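Local coordinates for protein 'Carboxyl esterase 2 (Tuber melanosporum Mel28, PDB 5MIF) that probably hydrolyses carboxylic esters as an archaeal-like, lipase-type carboxylesterase with an alpha/beta-hydrolase fold, at residues F55-I60 and A248-P253; G85-V90 and Y156-E161; Y114-G119 and Y148-K153; M184-D189 and S197-L202. All blocks are in the same frame, centred on the assembly; numbering follows the deposited sequence.

Contacts 1 and 2 lie at the surface, whereas contacts 3 and 4 are buried close to the central mixed sheet. Contact 3 is the nearest neighbour of each surface contact: its centre lies about 10 Å from that of contact 1 and about 11 Å from that of contact 2, and it touches both. Contacts 3 and 4, with centres about 14 Å apart, start from adjacent parallel strands, 109-115 and 184-189. Contacts 1 and 4 are the farthest pair, about 23 Å between centres. Along the chain, contact 3 is nested within contact 2, contact 4 follows it, and contact 1 encloses all three, so the N-terminal region is brought back onto helix 241-251, in the insertion after strand 213-217.

Contact 1: residues F55-I60 and A248-P253; sequences FPLPEI and ASLFTP
L250 of helix 241-251 divides its two methyl groups between F55 and L57, and the evidence for the contact lies in these apolar approaches. L250 CD2 stands 3.6 Å from F55 CZ, the far end of the phenyl ring; the methyl comes in obliquely. L250 CD1 meets L57 CD1 at 3.8 Å, and these two leucines reach toward each other tip to tip. L250 has CG anti to its carbonyl carbon (chi1 -64°), which carries the branched end out from the helix toward the loop. The backbones stay well apart, F55 CA and L250 CA being 11.0 Å from each other, so side-chain ends alone bridge the gap. Nearby, F246 of the same helix also meets the F55 ring, and V121 packs on L57.

The helix end has its own polar bonds. A248 O receives two donors from T252: the backbone N at 2.8 Å and the side-chain OG1 at 2.7 Å, the latter in the carbonyl plane on a lone pair. T252 is where the chain leaves helical geometry, so both bonds close the last turn of the helix.

The topology, an N-terminal loop packed on a helix inserted between strands 213-217 and 279-284, is consistent with the cap region of hormone-sensitive-lipase-type alpha/beta hydrolases, where N-terminal elements and such an insertion come together.

Contact 2: residues G85-V90 and Y156-E161; sequences GPTGNV and YPVPNE
P86 places its pyrrolidine ring against V158 and E161 in the first turn of helix 158-173, and each ring carbon can be followed in order. CB, pointing toward the helix, lies 4.2 Å from V158 CG1. CG goes deepest: it comes within 3.5 Å of E161 CB and also sits 4.0 Å from V158 O, so the corner of the ring rests against both a side chain and the helix backbone. CD completes the circuit, 4.0 Å from both CB and the carbonyl carbon C of E161. Ring and glutamate side chain cross at about a right angle.

What presents the proline is a type I beta turn from G85 to G88, with G88 N bonded to G85 O at 3.2 Å. This turn lies within the connection of a beta-hairpin, strands 75-82 and 90-97 being antiparallel neighbours at one side of the alpha/beta-hydrolase sheet; the contact therefore lays the hairpin's connecting loop on the start of a helix that covers the sheet.

T87, next in the turn, adds its methyl CG2 at 4.1 Å from V158 CG1. V158 CG1 is anti to its own backbone N (chi1 171°), and this one branch serves both P86 and T87. E161 touches the proline chiefly through its CB; beyond that its chain bends at chi2 (-68°) and leads the carboxylate away from the turn, where OE2 forms a salt bridge with R206 of helix 191-206.

Contact 3: residues Y114-G119 and Y148-K153; sequences YFHGGG and YTLTPK
H116 and Y148 are joined first by their rings, which form an offset stack with centroids 4.6 Å apart and planes at 15°. The phenol oxygen of Y148 lies over one face of the imidazole, displaced toward its rim. L150 adds an apolar touch at the imidazole edge, its CD2 4.2 Å from H116 CE1. F145 and Y128 also meet the imidazole.

Direct hydrogen bonds come next. Y148 OH donates to H116 O at 2.8 Å, arriving 39° above the carbonyl plane, not along a lone pair. H116 ND1 donates to G117 O at 2.6 Å, with that oxygen in the ring plane; the imidazole can fold back onto its own chain because CG sits between the backbone N and the carbonyl carbon (chi1 75°).

Two waters supply the remaining links. Water 1 lies in the imidazole plane, 2.7 Å from H116 NE2, and is also 2.7 Å from Y148 O, to which it probably donates. Water 2 donates to G119 O at 2.8 Å and accepts from T151 OG1 at 2.7 Å.

An alanine in place of H116 would remove the stack and the ND1 donor, and is likely to leave the G117 carbonyl without its mate and the Y148 ring less firmly placed.

H116 to G119 spell the HGGG motif, whose glycine amides in related lipases help form the oxyanion hole. The bonding pattern requires a proton on ND1, and with both nitrogens engaged and one face stacked, the imidazole appears to fix the shape of this loop.

Contact 4: residues M184-D189 and S197-L202; sequences MGFGGD and SSVSLL
Buried strand-to-helix packing joins F186 to V199 and S200 within the beta-alpha-beta unit made by strand 184-189, helix 191-206 and strand 213-217, a core element of the alpha/beta-hydrolase fold. The presumed nucleophile elbow begins at G188 of this strand and leads into the helix. F186 CA and S200 CA, the nearest pair of alpha carbons, are 8.4 Å apart, and the phenyl ring spans that gap.

V199 supplies the apolar contact. Its CG1, anti to the backbone N (chi1 170°), lies 3.6 Å from F186 CE2 and 3.7 Å from F186 CZ, approaching the ring obliquely while the two side chains cross at about a right angle. F115 of the neighbouring strand meets F186 edge-to-face, so sheet and helix both pack on this ring. Replacing F186 by an alanine would probably open a gap under the helix and leave V199 CG1 without its aromatic partner.

S200 packs on the same ring through OG, while that hydroxyl bonds to Q214 OE1 on strand 213-217. S200 N lies in the ring plane at the edge of F186, and S200 OG stands 3.4 Å from F186 CD2.

Contact 1: residues F55-I60 and A248-P253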
loop_
_atom_site.group_PDB
_atom_site.type_symbol
_atom_site.label_atom_id
_atom_site.label_comp_id
_atom_site.label_asym_id
_atom_site.label_seq_id
_atom_site.Cartn_x
_atom_site.Cartn_y
_atom_site.Cartn_z
ATOM N N PHE A 55 -31.357 17.424 -3.633
ATOM C CA PHE A 55 -32.174 18.015 -4.685
ATOM C C PHE A 55 -32.235 19.546 -4.553
ATOM O O PHE A 55 -32.202 20.080 -3.440
ATOM C CB PHE A 55 -33.588 17.432 -4.647
ATOM C CG PHE A 55 -33.648 15.960 -4.938
ATOM C CD1 PHE A 55 -33.417 15.480 -6.218
ATOM C CD2 PHE A 55 -33.970 15.060 -3.933
ATOM C CE1 PHE A 55 -33.479 14.119 -6.487
ATOM C CE2 PHE A 55 -34.038 13.701 -4.193
ATOM C CZ PHE A 55 -33.792 13.231 -5.474
ATOM N N PRO A 56 -32.313 20.258 -5.692
ATOM C CA PRO A 56 -32.287 19.696 -7.049
ATOM C C PRO A 56 -30.864 19.353 -7.507
ATOM O O PRO A 56 -29.918 20.058 -7.141
ATOM C CB PRO A 56 -32.875 20.824 -7.907
ATOM C CG PRO A 56 -32.515 22.063 -7.170
ATOM C CD PRO A 56 -32.539 21.714 -5.705
ATOM N N LEU A 57 -30.720 18.286 -8.288
ATOM C CA LEU A 57 -29.419 17.918 -8.838
ATOM C C LEU A 57 -29.075 18.845 -10.001
ATOM O O LEU A 57 -29.952 19.213 -10.781
ATOM C CB LEU A 57 -29.442 16.455 -9.290
ATOM C CG LEU A 57 -29.646 15.461 -8.148
ATOM C CD1 LEU A 57 -29.904 14.067 -8.687
ATOM C CD2 LEU A 57 -28.422 15.467 -7.255
ATOM N N PRO A 58 -27.790 19.201 -10.143
ATOM C CA PRO A 58 -27.299 19.961 -11.299
ATOM C C PRO A 58 -27.529 19.197 -12.598
ATOM O O PRO A 58 -27.636 17.971 -12.563
ATOM C CB PRO A 58 -25.798 20.101 -11.021
ATOM C CG PRO A 58 -25.647 19.851 -9.552
ATOM C CD PRO A 58 -26.710 18.863 -9.202
ATOM N N GLU A 59 -27.615 19.875 -13.732
ATOM C CA GLU A 59 -27.779 19.117 -14.959
ATOM C C GLU A 59 -26.405 18.872 -15.573
ATOM O O GLU A 59 -26.242 18.016 -16.440
ATOM C CB GLU A 59 -28.732 19.816 -15.942
ATOM C CG GLU A 59 -29.042 18.978 -17.203
ATOM C CD GLU A 59 -29.697 17.608 -16.931
ATOM O OE1 GLU A 59 -30.154 17.338 -15.793
ATOM O OE2 GLU A 59 -29.725 16.779 -17.872
ATOM N N ILE A 60 -25.395 19.568 -15.073
ATOM C CA ILE A 60 -24.045 19.171 -15.410
ATOM C C ILE A 60 -23.548 18.269 -14.285
ATOM O O ILE A 60 -23.476 18.685 -13.131
ATOM C CB ILE A 60 -23.129 20.384 -15.606
ATOM C CG1 ILE A 60 -23.582 21.172 -16.839
ATOM C CG2 ILE A 60 -21.668 19.954 -15.711
ATOM C CD1 ILE A 60 -23.792 20.316 -18.061
ATOM N N ALA A 248 -27.743 5.861 -2.390
ATOM C CA ALA A 248 -28.365 4.544 -2.417
ATOM C C ALA A 248 -29.857 4.618 -2.745
ATOM O O ALA A 248 -30.421 3.682 -3.325
ATOM C CB ALA A 248 -28.167 3.840 -1.086
ATOM N N SER A 249 -30.494 5.715 -2.341
ATOM C CA SER A 249 -31.928 5.897 -2.581
ATOM C C SER A 249 -32.214 6.252 -4.040
ATOM O O SER A 249 -33.299 5.969 -4.538
ATOM C CB SER A 249 -32.516 6.966 -1.644
ATOM O OG SER A 249 -32.175 8.270 -2.075
ATOM N N LEU A 250 -31.252 6.866 -4.730
ATOM C CA LEU A 250 -31.428 7.154 -6.153
ATOM C C LEU A 250 -31.065 5.962 -7.031
ATOM O O LEU A 250 -31.698 5.730 -8.066
ATOM C CB LEU A 250 -30.598 8.362 -6.585
ATOM C CG LEU A 250 -30.964 9.705 -5.961
ATOM C CD1 LEU A 250 -30.310 10.831 -6.736
ATOM C CD2 LEU A 250 -32.471 9.866 -5.922
ATOM N N PHE A 251 -30.044 5.213 -6.618
ATOM C CA PHE A 251 -29.535 4.088 -7.401
ATOM C C PHE A 251 -30.381 2.834 -7.163
ATOM O O PHE A 251 -30.741 2.134 -8.101
ATOM C CB PHE A 251 -28.057 3.841 -7.045
ATOM C CG PHE A 251 -27.444 2.656 -7.728
ATOM C CD1 PHE A 251 -27.313 2.626 -9.115
ATOM C CD2 PHE A 251 -26.938 1.594 -6.983
ATOM C CE1 PHE A 251 -26.724 1.546 -9.753
ATOM C CE2 PHE A 251 -26.346 0.508 -7.613
ATOM C CZ PHE A 251 -26.232 0.485 -9.000
ATOM N N THR A 252 -30.727 2.586 -5.903
ATOM C CA THR A 252 -31.599 1.475 -5.533
ATOM C C THR A 252 -32.774 1.999 -4.690
ATOM O O THR A 252 -32.798 1.807 -3.473
ATOM C CB THR A 252 -30.845 0.383 -4.734
ATOM O OG1 THR A 252 -30.051 1.004 -3.710
ATOM C CG2 THR A 252 -29.933 -0.428 -5.644
ATOM N N PRO A 253 -33.741 2.681 -5.341
ATOM C CA PRO A 253 -34.907 3.236 -4.642
ATOM C C PRO A 253 -35.729 2.167 -3.914
ATOM O O PRO A 253 -36.333 2.462 -2.891
ATOM C CB PRO A 253 -35.720 3.891 -5.768
ATOM C CG PRO A 253 -35.194 3.299 -7.041
ATOM C CD PRO A 253 -33.751 3.018 -6.776
#

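Contact 2: residues G85-V90 and Y156-E161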
loop_
_atom_site.group_PDB
_atom_site.type_symbol
_atom_site.label_atom_id
_atom_site.label_comp_id
_atom_site.label_asym_id
_atom_site.label_seq_id
_atom_site.Cartn_x
_atom_site.Cartn_y
_atom_site.Cartn_z
ATOM N N GLY A 85 -26.462 -2.850 -24.666
ATOM C CA GLY A 85 -26.943 -2.606 -23.321
ATOM C C GLY A 85 -28.415 -2.265 -23.223
ATOM O O GLY A 85 -29.115 -2.201 -24.238
ATOM N N PRO A 86 -28.898 -2.071 -21.988
ATOM C CA PRO A 86 -30.336 -1.920 -21.737
ATOM C C PRO A 86 -30.983 -0.736 -22.437
ATOM O O PRO A 86 -32.142 -0.856 -22.817
ATOM C CB PRO A 86 -30.413 -1.702 -20.219
ATOM C CG PRO A 86 -29.090 -2.115 -19.671
ATOM C CD PRO A 86 -28.084 -1.928 -20.766
ATOM N N THR A 87 -30.241 0.341 -22.687
ATOM C CA THR A 87 -30.828 1.534 -23.301
ATOM C C THR A 87 -30.547 1.655 -24.788
ATOM O O THR A 87 -30.964 2.620 -25.420
ATOM C CB THR A 87 -30.347 2.821 -22.617
ATOM O OG1 THR A 87 -28.954 3.015 -22.878
ATOM C CG2 THR A 87 -30.579 2.742 -21.115
ATOM N N GLY A 88 -29.801 0.703 -25.337
ATOM C CA GLY A 88 -29.421 0.771 -26.733
ATOM C C GLY A 88 -28.153 1.586 -26.967
ATOM O O GLY A 88 -27.610 1.588 -28.066
ATOM N N ASN A 89 -27.668 2.283 -25.945
ATOM C CA ASN A 89 -26.381 2.960 -26.079
ATOM C C ASN A 89 -25.574 2.981 -24.787
ATOM O O ASN A 89 -26.116 3.153 -23.677
ATOM C CB ASN A 89 -26.555 4.403 -26.579
ATOM C CG ASN A 89 -25.208 5.119 -26.760
ATOM O OD1 ASN A 89 -24.537 4.944 -27.777
ATOM N ND2 ASN A 89 -24.803 5.900 -25.768
ATOM N N VAL A 90 -24.268 2.791 -24.939
ATOM C CA VAL A 90 -23.335 3.048 -23.845
ATOM C C VAL A 90 -22.199 3.895 -24.421
ATOM O O VAL A 90 -21.589 3.541 -25.436
ATOM C CB VAL A 90 -22.756 1.755 -23.205
ATOM C CG1 VAL A 90 -21.984 2.111 -21.935
ATOM C CG2 VAL A 90 -23.854 0.789 -22.841
ATOM N N TYR A 156 -30.479 1.206 -10.727
ATOM C CA TYR A 156 -30.060 -0.188 -10.665
ATOM C C TYR A 156 -31.123 -1.059 -11.321
ATOM O O TYR A 156 -32.314 -0.841 -11.101
ATOM C CB TYR A 156 -29.849 -0.614 -9.212
ATOM C CG TYR A 156 -29.718 -2.109 -9.041
ATOM C CD1 TYR A 156 -28.498 -2.742 -9.237
ATOM C CD2 TYR A 156 -30.820 -2.885 -8.698
ATOM C CE1 TYR A 156 -28.376 -4.100 -9.110
ATOM C CE2 TYR A 156 -30.709 -4.250 -8.560
ATOM C CZ TYR A 156 -29.479 -4.852 -8.759
ATOM O OH TYR A 156 -29.344 -6.208 -8.634
ATOM N N PRO A 157 -30.712 -2.065 -12.110
ATOM C CA PRO A 157 -29.368 -2.529 -12.469
ATOM C C PRO A 157 -28.875 -2.016 -13.816
ATOM O O PRO A 157 -27.999 -2.635 -14.423
ATOM C CB PRO A 157 -29.552 -4.048 -12.530
ATOM C CG PRO A 157 -30.930 -4.183 -13.131
ATOM C CD PRO A 157 -31.744 -3.001 -12.601
ATOM N N VAL A 158 -29.443 -0.921 -14.304
ATOM C CA VAL A 158 -29.110 -0.463 -15.641
ATOM C C VAL A 158 -27.637 -0.004 -15.778
ATOM O O VAL A 158 -26.971 -0.402 -16.733
ATOM C CB VAL A 158 -30.102 0.649 -16.100
ATOM C CG1 VAL A 158 -29.648 1.291 -17.401
ATOM C CG2 VAL A 158 -31.496 0.042 -16.274
ATOM N N PRO A 159 -27.116 0.813 -14.834
ATOM C CA PRO A 159 -25.689 1.151 -14.988
ATOM C C PRO A 159 -24.782 -0.100 -14.930
ATOM O O PRO A 159 -23.797 -0.180 -15.683
ATOM C CB PRO A 159 -25.415 2.097 -13.816
ATOM C CG PRO A 159 -26.793 2.697 -13.480
ATOM C CD PRO A 159 -27.741 1.540 -13.706
ATOM N N ASN A 160 -25.122 -1.053 -14.065
ATOM C CA ASN A 160 -24.410 -2.320 -14.003
ATOM C C ASN A 160 -24.394 -3.032 -15.352
ATOM O O ASN A 160 -23.344 -3.493 -15.811
ATOM C CB ASN A 160 -25.051 -3.230 -12.958
ATOM C CG ASN A 160 -25.281 -2.515 -11.636
ATOM O OD1 ASN A 160 -26.025 -1.539 -11.573
ATOM N ND2 ASN A 160 -24.653 -3.004 -10.576
ATOM N N GLU A 161 -25.567 -3.130 -15.977
ATOM C CA GLU A 161 -25.697 -3.839 -17.244
ATOM C C GLU A 161 -25.076 -3.049 -18.388
ATOM O O GLU A 161 -24.602 -3.638 -19.359
ATOM C CB GLU A 161 -27.160 -4.172 -17.536
ATOM C CG GLU A 161 -27.788 -5.164 -16.539
ATOM C CD GLU A 161 -27.217 -6.580 -16.625
ATOM O OE1 GLU A 161 -26.501 -6.901 -17.593
ATOM O OE2 GLU A 161 -27.519 -7.398 -15.733
#

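Contact 3: residues Y114-G119 and Y148-K153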
loop_
_atom_site.group_PDB
_atom_site.type_symbol
_atom_site.label_atom_id
_atom_site.label_comp_id
_atom_site.label_asym_id
_atom_site.label_seq_id
_atom_site.Cartn_x
_atom_site.Cartn_y
_atom_site.Cartn_z
ATOM N N TYR A 114 -12.398 0.823 -16.891
ATOM C CA TYR A 114 -12.529 1.578 -15.654
ATOM C C TYR A 114 -13.973 2.070 -15.409
ATOM O O TYR A 114 -14.604 2.636 -16.294
ATOM C CB TYR A 114 -11.549 2.771 -15.615
ATOM C CG TYR A 114 -11.433 3.281 -14.191
ATOM C CD1 TYR A 114 -10.546 2.691 -13.297
ATOM C CD2 TYR A 114 -12.289 4.277 -13.711
ATOM C CE1 TYR A 114 -10.471 3.100 -11.987
ATOM C CE2 TYR A 114 -12.219 4.696 -12.400
ATOM C CZ TYR A 114 -11.304 4.100 -11.541
ATOM O OH TYR A 114 -11.232 4.508 -10.233
ATOM N N PHE A 115 -14.476 1.844 -14.195
ATOM C CA PHE A 115 -15.825 2.230 -13.811
ATOM C C PHE A 115 -15.746 3.291 -12.718
ATOM O O PHE A 115 -15.347 3.001 -11.593
ATOM C CB PHE A 115 -16.615 1.003 -13.347
ATOM C CG PHE A 115 -16.424 -0.183 -14.239
ATOM C CD1 PHE A 115 -17.040 -0.233 -15.483
ATOM C CD2 PHE A 115 -15.577 -1.220 -13.866
ATOM C CE1 PHE A 115 -16.843 -1.311 -16.332
ATOM C CE2 PHE A 115 -15.362 -2.299 -14.713
ATOM C CZ PHE A 115 -16.002 -2.349 -15.944
ATOM N N HIS A 116 -16.093 4.530 -13.062
ATOM C CA HIS A 116 -15.837 5.668 -12.175
ATOM C C HIS A 116 -16.837 5.744 -11.039
ATOM O O HIS A 116 -17.930 5.169 -11.112
ATOM C CB HIS A 116 -15.852 6.970 -12.975
ATOM C CG HIS A 116 -17.224 7.428 -13.374
ATOM N ND1 HIS A 116 -18.076 8.080 -12.503
ATOM C CD2 HIS A 116 -17.885 7.340 -14.555
ATOM C CE1 HIS A 116 -19.199 8.381 -13.135
ATOM N NE2 HIS A 116 -19.109 7.942 -14.380
ATOM N N GLY A 117 -16.458 6.449 -9.980
ATOM C CA GLY A 117 -17.342 6.659 -8.841
ATOM C C GLY A 117 -18.028 8.012 -8.945
ATOM O O GLY A 117 -17.985 8.649 -10.006
ATOM N N GLY A 118 -18.616 8.460 -7.838
ATOM C CA GLY A 118 -19.469 9.633 -7.820
ATOM C C GLY A 118 -20.882 9.291 -7.362
ATOM O O GLY A 118 -21.843 9.980 -7.710
ATOM N N GLY A 119 -21.023 8.201 -6.607
ATOM C CA GLY A 119 -22.303 7.851 -6.009
ATOM C C GLY A 119 -23.409 7.498 -6.996
ATOM O O GLY A 119 -24.587 7.642 -6.666
ATOM N N TYR A 148 -21.242 5.489 -18.149
ATOM C CA TYR A 148 -22.587 4.941 -17.998
ATOM C C TYR A 148 -23.599 6.037 -17.598
ATOM O O TYR A 148 -23.218 7.102 -17.094
ATOM C CB TYR A 148 -22.573 3.816 -16.956
ATOM C CG TYR A 148 -22.027 4.274 -15.622
ATOM C CD1 TYR A 148 -22.863 4.832 -14.668
ATOM C CD2 TYR A 148 -20.668 4.168 -15.326
ATOM C CE1 TYR A 148 -22.373 5.257 -13.446
ATOM C CE2 TYR A 148 -20.164 4.601 -14.100
ATOM C CZ TYR A 148 -21.018 5.145 -13.170
ATOM O OH TYR A 148 -20.529 5.577 -11.949
ATOM N N THR A 149 -24.884 5.769 -17.799
ATOM C CA THR A 149 -25.916 6.754 -17.486
ATOM C C THR A 149 -26.077 6.953 -15.977
ATOM O O THR A 149 -26.112 5.986 -15.208
ATOM C CB THR A 149 -27.266 6.339 -18.080
ATOM O OG1 THR A 149 -27.102 6.080 -19.476
ATOM C CG2 THR A 149 -28.300 7.439 -17.877
ATOM N N LEU A 150 -26.174 8.206 -15.554
ATOM C CA LEU A 150 -26.248 8.538 -14.135
ATOM C C LEU A 150 -27.678 8.509 -13.577
ATOM O O LEU A 150 -28.645 8.704 -14.309
ATOM C CB LEU A 150 -25.623 9.915 -13.911
ATOM C CG LEU A 150 -24.170 9.976 -14.409
ATOM C CD1 LEU A 150 -23.619 11.392 -14.446
ATOM C CD2 LEU A 150 -23.281 9.119 -13.517
ATOM N N THR A 151 -27.809 8.280 -12.274
ATOM C CA THR A 151 -29.105 8.373 -11.612
ATOM C C THR A 151 -29.527 9.847 -11.490
ATOM O O THR A 151 -28.676 10.731 -11.459
ATOM C CB THR A 151 -29.069 7.734 -10.217
ATOM O OG1 THR A 151 -28.178 8.484 -9.386
ATOM C CG2 THR A 151 -28.596 6.284 -10.291
ATOM N N PRO A 152 -30.848 10.119 -11.436
ATOM C CA PRO A 152 -31.933 9.132 -11.499
ATOM C C PRO A 152 -32.498 8.926 -12.902
ATOM O O PRO A 152 -33.594 8.368 -13.020
ATOM C CB PRO A 152 -32.995 9.749 -10.583
ATOM C CG PRO A 152 -32.828 11.235 -10.814
ATOM C CD PRO A 152 -31.358 11.471 -11.131
ATOM N N LYS A 153 -31.774 9.336 -13.941
ATOM C CA LYS A 153 -32.214 9.086 -15.313
ATOM C C LYS A 153 -32.435 7.585 -15.519
ATOM O O LYS A 153 -33.342 7.167 -16.237
ATOM C CB LYS A 153 -31.202 9.642 -16.307
ATOM C CG LYS A 153 -30.794 11.053 -15.925
ATOM C CD LYS A 153 -30.132 11.848 -17.044
ATOM C CE LYS A 153 -29.911 13.286 -16.568
ATOM N NZ LYS A 153 -29.740 13.315 -15.072
HETATM O O HOH W 1 -20.910 8.260 -16.417
HETATM O O HOH W 2 -27.345 7.397 -7.090
#

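Contact 4: residues M184-D189 and S197-L202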
loop_
_atom_site.group_PDB
_atom_site.type_symbol
_atom_site.label_atom_id
_atom_site.label_comp_id
_atom_site.label_asym_id
_atom_site.label_seq_id
_atom_site.Cartn_x
_atom_site.Cartn_y
_atom_site.Cartn_z
ATOM N N MET A 184 -6.870 -7.907 -19.852
ATOM C CA MET A 184 -7.772 -6.862 -19.373
ATOM C C MET A 184 -7.737 -6.704 -17.863
ATOM O O MET A 184 -7.726 -7.690 -17.130
ATOM C CB MET A 184 -9.209 -7.171 -19.817
ATOM C CG MET A 184 -10.215 -6.048 -19.554
ATOM S SD MET A 184 -11.902 -6.501 -20.014
ATOM C CE MET A 184 -11.726 -6.650 -21.781
ATOM N N GLY A 185 -7.752 -5.456 -17.404
ATOM C CA GLY A 185 -7.969 -5.190 -16.003
ATOM C C GLY A 185 -9.322 -4.530 -15.788
ATOM O O GLY A 185 -9.898 -3.939 -16.720
ATOM N N PHE A 186 -9.841 -4.674 -14.571
ATOM C CA PHE A 186 -10.967 -3.889 -14.071
ATOM C C PHE A 186 -10.464 -2.936 -13.002
ATOM O O PHE A 186 -9.680 -3.329 -12.135
ATOM C CB PHE A 186 -12.059 -4.764 -13.438
ATOM C CG PHE A 186 -12.972 -5.439 -14.412
ATOM C CD1 PHE A 186 -12.778 -5.345 -15.774
ATOM C CD2 PHE A 186 -14.054 -6.173 -13.942
ATOM C CE1 PHE A 186 -13.643 -5.994 -16.653
ATOM C CE2 PHE A 186 -14.913 -6.814 -14.804
ATOM C CZ PHE A 186 -14.711 -6.716 -16.169
ATOM N N GLY A 187 -10.942 -1.699 -13.033
ATOM C CA GLY A 187 -10.722 -0.777 -11.935
ATOM C C GLY A 187 -12.024 -0.043 -11.626
ATOM O O GLY A 187 -12.842 0.186 -12.521
ATOM N N GLY A 188 -12.231 0.311 -10.363
ATOM C CA GLY A 188 -13.385 1.106 -9.989
ATOM C C GLY A 188 -13.234 1.653 -8.585
ATOM O O GLY A 188 -12.669 0.988 -7.715
ATOM N N ASP A 189 -13.740 2.865 -8.369
ATOM C CA ASP A 189 -13.641 3.533 -7.075
ATOM C C ASP A 189 -15.035 3.817 -6.522
ATOM O O ASP A 189 -15.928 4.255 -7.260
ATOM C CB ASP A 189 -12.842 4.838 -7.193
ATOM C CG ASP A 189 -13.547 5.873 -8.058
ATOM O OD1 ASP A 189 -13.642 5.655 -9.284
ATOM O OD2 ASP A 189 -14.005 6.896 -7.512
ATOM N N SER A 197 -17.050 -4.840 -9.238
ATOM C CA SER A 197 -17.287 -6.153 -8.652
ATOM C C SER A 197 -18.616 -6.731 -9.141
ATOM O O SER A 197 -18.760 -7.952 -9.232
ATOM C CB SER A 197 -17.274 -6.075 -7.125
ATOM O OG SER A 197 -18.221 -5.124 -6.692
ATOM N N SER A 198 -19.578 -5.860 -9.469
ATOM C CA SER A 198 -20.842 -6.322 -10.043
ATOM C C SER A 198 -20.656 -6.954 -11.409
ATOM O O SER A 198 -21.208 -8.023 -11.684
ATOM C CB SER A 198 -21.848 -5.174 -10.143
ATOM O OG SER A 198 -23.089 -5.634 -10.653
ATOM N N VAL A 199 -19.867 -6.295 -12.255
ATOM C CA VAL A 199 -19.579 -6.793 -13.594
ATOM C C VAL A 199 -18.760 -8.093 -13.539
ATOM O O VAL A 199 -18.960 -9.015 -14.355
ATOM C CB VAL A 199 -18.843 -5.718 -14.425
ATOM C CG1 VAL A 199 -18.325 -6.297 -15.734
ATOM C CG2 VAL A 199 -19.792 -4.530 -14.703
ATOM N N SER A 200 -17.834 -8.168 -12.583
ATOM C CA SER A 200 -17.115 -9.422 -12.344
ATOM C C SER A 200 -18.113 -10.547 -12.029
ATOM O O SER A 200 -18.057 -11.619 -12.621
ATOM C CB SER A 200 -16.098 -9.268 -11.199
ATOM O OG SER A 200 -14.968 -8.485 -11.591
ATOM N N LEU A 201 -19.028 -10.288 -11.101
ATOM C CA LEU A 201 -20.016 -11.273 -10.685
ATOM C C LEU A 201 -20.928 -11.687 -11.848
ATOM O O LEU A 201 -21.222 -12.865 -12.024
ATOM C CB LEU A 201 -20.841 -10.730 -9.513
ATOM C CG LEU A 201 -21.970 -11.613 -8.978
ATOM C CD1 LEU A 201 -21.419 -12.930 -8.475
ATOM C CD2 LEU A 201 -22.721 -10.889 -7.871
ATOM N N LEU A 202 -21.354 -10.716 -12.650
ATOM C CA LEU A 202 -22.191 -10.997 -13.809
ATOM C C LEU A 202 -21.413 -11.845 -14.827
ATOM O O LEU A 202 -21.987 -12.699 -15.501
ATOM C CB LEU A 202 -22.699 -9.683 -14.445
ATOM C CG LEU A 202 -23.752 -8.853 -13.683
ATOM C CD1 LEU A 202 -23.969 -7.466 -14.301
ATOM C CD2 LEU A 202 -25.093 -9.599 -13.580
#